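Local coordinates for protein methyltransferase (Geobacter sulfurreducens PCA, PDB 3C3P) that probably transfers methyl groups from S-adenosyl-L-methionine to hydroxyl oxygens of a substrate, at residues 55-61 against 124-130; 48-53 against 73-77. All coordinates share one frame; numbering follows the deposited sequence.

Interaction 1 (55-61 against 124-130). With EDO (1,2-ethanediol), chain F.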
loop_
_atom_site.group_PDB
_atom_site.type_symbol
_atom_site.label_atom_id
_atom_site.label_comp_id
_atom_site.label_asym_id
_atom_site.label_seq_id
_atom_site.Cartn_x
_atom_site.Cartn_y
_atom_site.Cartn_z
ATOM N N LYS A 55 4.049 1.695 7.973
ATOM C CA LYS A 55 3.504 0.957 9.109
ATOM C C LYS A 55 4.345 1.159 10.392
ATOM O O LYS A 55 3.800 1.228 11.494
ATOM C CB LYS A 55 3.501 -0.547 8.805
ATOM C CG LYS A 55 2.878 -1.450 9.889
ATOM C CD LYS A 55 1.373 -1.403 9.891
ATOM C CE LYS A 55 0.762 -2.403 10.904
ATOM N NZ LYS A 55 0.950 -1.940 12.343
ATOM N N GLN A 56 5.657 1.270 10.207
ATOM C CA GLN A 56 6.639 1.415 11.325
ATOM C C GLN A 56 6.542 0.244 12.317
ATOM O O GLN A 56 6.375 0.442 13.543
ATOM C CB GLN A 56 6.485 2.706 12.127
ATOM C CG GLN A 56 6.624 3.992 11.382
ATOM C CD GLN A 56 6.893 5.141 12.357
ATOM O OE1 GLN A 56 6.504 5.088 13.513
ATOM N NE2 GLN A 56 7.591 6.148 11.899
ATOM N N PRO A 57 6.662 -0.974 11.821
ATOM C CA PRO A 57 6.539 -2.089 12.734
ATOM C C PRO A 57 7.727 -2.315 13.637
ATOM O O PRO A 57 8.849 -1.964 13.303
ATOM C CB PRO A 57 6.470 -3.284 11.783
ATOM C CG PRO A 57 7.467 -2.888 10.712
ATOM C CD PRO A 57 7.116 -1.405 10.481
ATOM N N GLN A 58 7.418 -2.888 14.793
ATOM C CA GLN A 58 8.409 -3.238 15.794
ATOM C C GLN A 58 8.825 -4.697 15.550
ATOM O O GLN A 58 9.960 -5.092 15.841
ATOM C CB GLN A 58 7.817 -3.017 17.190
ATOM C CG GLN A 58 7.269 -1.596 17.365
ATOM C CD GLN A 58 6.333 -1.447 18.540
ATOM O OE1 GLN A 58 5.307 -0.777 18.427
ATOM N NE2 GLN A 58 6.628 -2.129 19.640
ATOM N N LEU A 59 7.892 -5.456 14.972
ATOM C CA LEU A 59 8.069 -6.883 14.647
ATOM C C LEU A 59 7.399 -7.338 13.355
ATOM O O LEU A 59 6.207 -7.188 13.121
ATOM C CB LEU A 59 7.575 -7.775 15.814
ATOM C CG LEU A 59 7.697 -9.310 15.687
ATOM C CD1 LEU A 59 9.173 -9.729 15.480
ATOM C CD2 LEU A 59 7.087 -10.068 16.880
ATOM N N VAL A 60 8.253 -7.879 12.519
ATOM C CA VAL A 60 7.891 -8.443 11.237
ATOM C C VAL A 60 8.299 -9.896 11.264
ATOM O O VAL A 60 9.452 -10.222 11.547
ATOM C CB VAL A 60 8.623 -7.759 10.038
ATOM C CG1 VAL A 60 8.231 -8.449 8.710
ATOM C CG2 VAL A 60 8.358 -6.239 10.002
ATOM N N VAL A 61 7.345 -10.750 10.925
ATOM C CA VAL A 61 7.544 -12.195 10.873
ATOM C C VAL A 61 7.314 -12.723 9.437
ATOM O O VAL A 61 6.308 -12.444 8.775
ATOM C CB VAL A 61 6.678 -12.903 11.950
ATOM C CG1 VAL A 61 6.840 -14.443 11.885
ATOM C CG2 VAL A 61 7.055 -12.337 13.356
ATOM N N GLN A 124 5.684 -16.433 18.450
ATOM C CA GLN A 124 5.871 -14.972 18.424
ATOM C C GLN A 124 4.634 -14.264 18.954
ATOM O O GLN A 124 3.537 -14.804 18.936
ATOM C CB GLN A 124 6.222 -14.503 17.008
ATOM C CG GLN A 124 7.562 -15.034 16.530
ATOM C CD GLN A 124 8.740 -14.358 17.200
ATOM O OE1 GLN A 124 8.799 -13.129 17.298
ATOM N NE2 GLN A 124 9.726 -15.150 17.594
ATOM N N ARG A 125 4.840 -13.062 19.464
ATOM C CA ARG A 125 3.747 -12.244 20.005
ATOM C C ARG A 125 3.783 -10.810 19.500
ATOM O O ARG A 125 4.843 -10.250 19.245
ATOM C CB ARG A 125 3.782 -12.222 21.546
ATOM C CG ARG A 125 3.563 -13.557 22.216
ATOM C CD ARG A 125 2.199 -14.150 21.896
ATOM N NE ARG A 125 1.994 -15.413 22.608
ATOM C CZ ARG A 125 2.317 -16.621 22.148
ATOM N NH1 ARG A 125 2.858 -16.774 20.949
ATOM N NH2 ARG A 125 2.085 -17.691 22.897
ATOM N N ASP A 126 2.600 -10.223 19.359
ATOM C CA ASP A 126 2.488 -8.826 18.922
ATOM C C ASP A 126 3.198 -8.565 17.606
ATOM O O ASP A 126 4.013 -7.666 17.472
ATOM C CB ASP A 126 3.022 -7.886 20.001
ATOM C CG ASP A 126 2.141 -7.861 21.233
ATOM O OD1 ASP A 126 0.899 -7.830 21.087
ATOM O OD2 ASP A 126 2.697 -7.825 22.343
ATOM N N ILE A 127 2.908 -9.433 16.661
ATOM C CA ILE A 127 3.426 -9.314 15.288
ATOM C C ILE A 127 2.711 -8.142 14.611
ATOM O O ILE A 127 1.487 -8.088 14.578
ATOM C CB ILE A 127 3.214 -10.614 14.468
ATOM C CG1 ILE A 127 3.936 -11.812 15.128
ATOM C CG2 ILE A 127 3.690 -10.426 13.005
ATOM C CD1 ILE A 127 3.585 -13.177 14.498
ATOM N N ASP A 128 3.506 -7.216 14.069
ATOM C CA ASP A 128 3.009 -5.996 13.376
ATOM C C ASP A 128 2.787 -6.251 11.910
ATOM O O ASP A 128 1.870 -5.696 11.314
ATOM C CB ASP A 128 3.953 -4.812 13.605
ATOM C CG ASP A 128 4.007 -4.413 15.065
ATOM O OD1 ASP A 128 2.917 -4.243 15.659
ATOM O OD2 ASP A 128 5.118 -4.286 15.619
ATOM N N ILE A 129 3.672 -7.048 11.323
ATOM C CA ILE A 129 3.553 -7.434 9.920
ATOM C C ILE A 129 3.819 -8.909 9.795
ATOM O O ILE A 129 4.835 -9.410 10.238
ATOM C CB ILE A 129 4.510 -6.706 8.938
ATOM C CG1 ILE A 129 4.245 -5.216 8.904
ATOM C CG2 ILE A 129 4.348 -7.283 7.534
ATOM C CD1 ILE A 129 5.083 -4.477 7.914
ATOM N N LEU A 130 2.855 -9.602 9.232
ATOM C CA LEU A 130 2.965 -11.032 8.983
ATOM C C LEU A 130 2.968 -11.230 7.468
ATOM O O LEU A 130 1.981 -10.927 6.750
ATOM C CB LEU A 130 1.842 -11.823 9.655
ATOM C CG LEU A 130 1.910 -13.333 9.355
ATOM C CD1 LEU A 130 3.209 -13.928 9.914
ATOM C CD2 LEU A 130 0.696 -14.110 9.878
HETATM C C1 EDO F . 6.937 -8.002 20.612
HETATM O O1 EDO F . 6.836 -9.415 20.434
HETATM C C2 EDO F . 7.280 -7.376 19.267
HETATM O O2 EDO F . 7.399 -5.950 19.375
HETATM O O HOH W 1 0.549 -3.741 14.382
#

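Interaction 2 (48-53 against 73-77). With EDO (1,2-ethanediol), chain R.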
loop_
_atom_site.group_PDB
_atom_site.type_symbol
_atom_site.label_atom_id
_atom_site.label_comp_id
_atom_site.label_asym_id
_atom_site.label_seq_id
_atom_site.Cartn_x
_atom_site.Cartn_y
_atom_site.Cartn_z
ATOM N N LEU A 48 6.607 -3.761 -0.595
ATOM C CA LEU A 48 6.815 -4.280 0.767
ATOM C C LEU A 48 7.551 -3.249 1.604
ATOM O O LEU A 48 7.209 -2.959 2.739
ATOM C CB LEU A 48 7.632 -5.567 0.783
ATOM C CG LEU A 48 7.011 -6.827 0.146
ATOM C CD1 LEU A 48 7.904 -8.071 0.376
ATOM C CD2 LEU A 48 5.647 -7.106 0.682
ATOM N N TYR A 49 8.615 -2.744 1.021
ATOM C CA TYR A 49 9.419 -1.692 1.674
ATOM C C TYR A 49 8.572 -0.483 2.063
ATOM O O TYR A 49 8.618 -0.018 3.187
ATOM C CB TYR A 49 10.570 -1.229 0.773
ATOM C CG TYR A 49 11.412 -0.100 1.395
ATOM C CD1 TYR A 49 12.500 -0.374 2.220
ATOM C CD2 TYR A 49 11.085 1.232 1.167
ATOM C CE1 TYR A 49 13.262 0.665 2.785
ATOM C CE2 TYR A 49 11.818 2.271 1.733
ATOM C CZ TYR A 49 12.906 1.980 2.547
ATOM O OH TYR A 49 13.619 3.030 3.089
ATOM N N LEU A 50 7.786 0.005 1.113
ATOM C CA LEU A 50 6.972 1.191 1.344
ATOM C C LEU A 50 5.937 0.948 2.430
ATOM O O LEU A 50 5.753 1.779 3.327
ATOM C CB LEU A 50 6.351 1.738 0.043
ATOM C CG LEU A 50 5.660 3.106 0.242
ATOM C CD1 LEU A 50 5.870 4.075 -0.948
ATOM C CD2 LEU A 50 4.159 2.888 0.608
ATOM N N LEU A 51 5.275 -0.197 2.377
ATOM C CA LEU A 51 4.245 -0.490 3.391
ATOM C C LEU A 51 4.860 -0.569 4.795
ATOM O O LEU A 51 4.293 -0.120 5.809
ATOM C CB LEU A 51 3.508 -1.804 3.034
ATOM C CG LEU A 51 2.603 -1.778 1.798
ATOM C CD1 LEU A 51 2.143 -3.192 1.452
ATOM C CD2 LEU A 51 1.414 -0.829 1.982
ATOM N N ALA A 52 6.059 -1.122 4.851
ATOM C CA ALA A 52 6.764 -1.311 6.114
ATOM C C ALA A 52 7.191 0.038 6.652
ATOM O O ALA A 52 7.078 0.310 7.834
ATOM C CB ALA A 52 7.971 -2.265 5.952
ATOM N N ARG A 53 7.656 0.907 5.768
ATOM C CA ARG A 53 8.030 2.256 6.215
ATOM C C ARG A 53 6.829 3.006 6.810
ATOM O O ARG A 53 6.930 3.640 7.839
ATOM C CB ARG A 53 8.614 3.116 5.102
ATOM C CG ARG A 53 10.021 2.784 4.669
ATOM C CD ARG A 53 11.047 2.772 5.818
ATOM N NE ARG A 53 11.215 4.030 6.546
ATOM C CZ ARG A 53 12.114 4.969 6.260
ATOM N NH1 ARG A 53 12.934 4.857 5.217
ATOM N NH2 ARG A 53 12.147 6.047 7.017
ATOM N N TRP A 73 13.963 -7.021 2.046
ATOM C CA TRP A 73 13.163 -5.789 1.825
ATOM C C TRP A 73 12.681 -5.191 3.132
ATOM O O TRP A 73 12.762 -3.982 3.366
ATOM C CB TRP A 73 11.970 -6.026 0.884
ATOM C CG TRP A 73 12.391 -6.283 -0.529
ATOM C CD1 TRP A 73 12.553 -7.500 -1.131
ATOM C CD2 TRP A 73 12.750 -5.301 -1.498
ATOM N NE1 TRP A 73 12.976 -7.326 -2.435
ATOM C CE2 TRP A 73 13.123 -5.988 -2.677
ATOM C CE3 TRP A 73 12.838 -3.904 -1.477
ATOM C CZ2 TRP A 73 13.524 -5.328 -3.830
ATOM C CZ3 TRP A 73 13.246 -3.252 -2.621
ATOM C CH2 TRP A 73 13.589 -3.969 -3.783
ATOM N N PHE A 74 12.200 -6.067 3.998
ATOM C CA PHE A 74 11.705 -5.639 5.313
ATOM C C PHE A 74 12.816 -5.113 6.249
ATOM O O PHE A 74 12.618 -4.128 6.982
ATOM C CB PHE A 74 10.931 -6.758 6.019
ATOM C CG PHE A 74 9.612 -7.090 5.381
ATOM C CD1 PHE A 74 8.612 -6.120 5.302
ATOM C CD2 PHE A 74 9.324 -8.371 4.963
ATOM C CE1 PHE A 74 7.366 -6.406 4.748
ATOM C CE2 PHE A 74 8.068 -8.663 4.416
ATOM C CZ PHE A 74 7.095 -7.679 4.316
ATOM N N ALA A 75 13.971 -5.779 6.238
ATOM C CA ALA A 75 15.090 -5.396 7.114
ATOM C C ALA A 75 15.546 -3.968 6.862
ATOM O O ALA A 75 15.952 -3.245 7.771
ATOM C CB ALA A 75 16.285 -6.373 6.954
ATOM N N ARG A 76 15.465 -3.597 5.605
ATOM C CA ARG A 76 15.888 -2.275 5.134
ATOM C C ARG A 76 14.959 -1.168 5.580
ATOM O O ARG A 76 15.337 -0.004 5.601
ATOM C CB ARG A 76 15.937 -2.237 3.594
ATOM C CG ARG A 76 16.891 -3.241 2.955
ATOM C CD ARG A 76 17.297 -2.836 1.529
ATOM N NE ARG A 76 17.782 -1.449 1.529
ATOM C CZ ARG A 76 18.573 -0.883 0.624
ATOM N NH1 ARG A 76 19.126 -1.590 -0.355
ATOM N NH2 ARG A 76 18.877 0.406 0.763
ATOM N N ALA A 77 13.748 -1.571 5.956
ATOM C CA ALA A 77 12.663 -0.647 6.335
ATOM C C ALA A 77 12.436 -0.413 7.811
ATOM O O ALA A 77 11.608 0.416 8.179
ATOM C CB ALA A 77 11.327 -1.158 5.707
HETATM C C1 EDO R . 5.249 8.013 8.925
HETATM O O1 EDO R . 4.648 7.220 7.921
HETATM C C2 EDO R . 6.298 7.123 9.458
HETATM O O2 EDO R . 7.095 6.521 8.454
HETATM O O HOH W 2 15.886 2.284 4.000
#

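Interaction 1 (55-61 against 124-130)
Val60 and Val61 run parallel to Ile129 and Leu130, pairing two neighbouring central strands of the Rossmann-like sheet of class I methyltransferases. The register is set by Val61 N, which gives a nearly straight bond to Ile129 O (2.9 Å, 171°). One step earlier, Leu59 O accepts from both Ile129 N and Asp128 N, where the strand bends sharply at Asp128. That bend pushes a bump into the curve of 57-59: Asp128 CB rests against Pro57 CB at 3.5 Å, and its OD2 takes the amides of Gln58 and Leu59, both arriving on the anti side of the carboxylate. Two bonds thus hold the carboxylate, while a water donates to its OD1 and accepts from Lys55 NZ.

On one face of the sheet, Ile129 lies side by side with Val60, its CB 4.0 Å from Val60 CG2, and its CD1 lies against Pro57 CG. On the other face the knob is Val61 CG2. With CG1 anti to the backbone N (chi1 178°), CG2 of Val61 is left beside that N and settles against the branched side chain of Ile127, touching CG1 at 3.6 Å and CD1 at 3.7 Å. Leu59 reaches over the 124-126 loop instead, where its CD2 comes within 3.3 Å of Arg125 O and 3.5 Å of Gln124 OE1.

Interaction 2 (48-53 against 73-77)
Tyr49 and Ala77 bury the most surface where helix 42-55 meets the end of helix 69-75, and they touch each other: Tyr49 CD1 lies 3.8 Å from Ala77 CB. With CG anti to the backbone N (chi1 178°), the phenol runs along the C-terminal end of helix 69-75 and the residues after it and presents its edge to the carbonyls there, Tyr49 CE1 coming to 3.6 Å from Arg76 O. Its hydroxyl is fixed from two directions. Arg53, one turn further along the same helix and bent at chi2 and chi3, brings NH1 back to Tyr49 OH at 2.9 Å with the oxygen in the guanidinium plane, and a water in the plane of the phenol ring joins the hydroxyl to Arg76 O. An alanine at Tyr49 would take away this edge and its hydroxyl, and would probably leave the Arg53 guanidinium freer to turn and the water with one protein partner fewer.

Ala77 and Ala52 are both small, consistent with the close approach of the backbones here. Ala77 CB meets Ala52 CB at 3.5 Å, and Ala77 O lies 3.4 Å from Arg53 CD. Leu48 supplies the other large patch, with CD1 and CD2 both 4.0 Å from Phe74 CZ. The same Phe74 ring turns an edge toward Ala52, whose CB sits in the ring plane.

Beneath the two helices lies the central sheet: Phe74 packs on Val60 and Val62 of strand 59-63, Leu48 on Phe131 of strand 127-133, and both on Ile157 of strand 154-159. The Tyr49 ring also meets Phe193 of the second subunit, planes at about 45°, which puts helix 42-55 at the interface between the subunits.

In the fold
Going from the N terminus, helix 42-55 comes first, then strand 59-63, then helix 69-75, so the chain passes from helix to sheet and back to the same layer. Interaction 2 closes this short loop, bringing 73-77 back beside 48-53. Interaction 1 closes a longer one: the chain runs on through strands 83-88 and 110-114 before 124-130 returns alongside 55-61. The two loops cross, since the segments alternate along the sequence. They also meet in space. Ile129 CD1 packs on Ala52 CA and Val60 CG1 on Phe74 CG, so the strand pair of interaction 1 is partly covered by the helix pair of interaction 2.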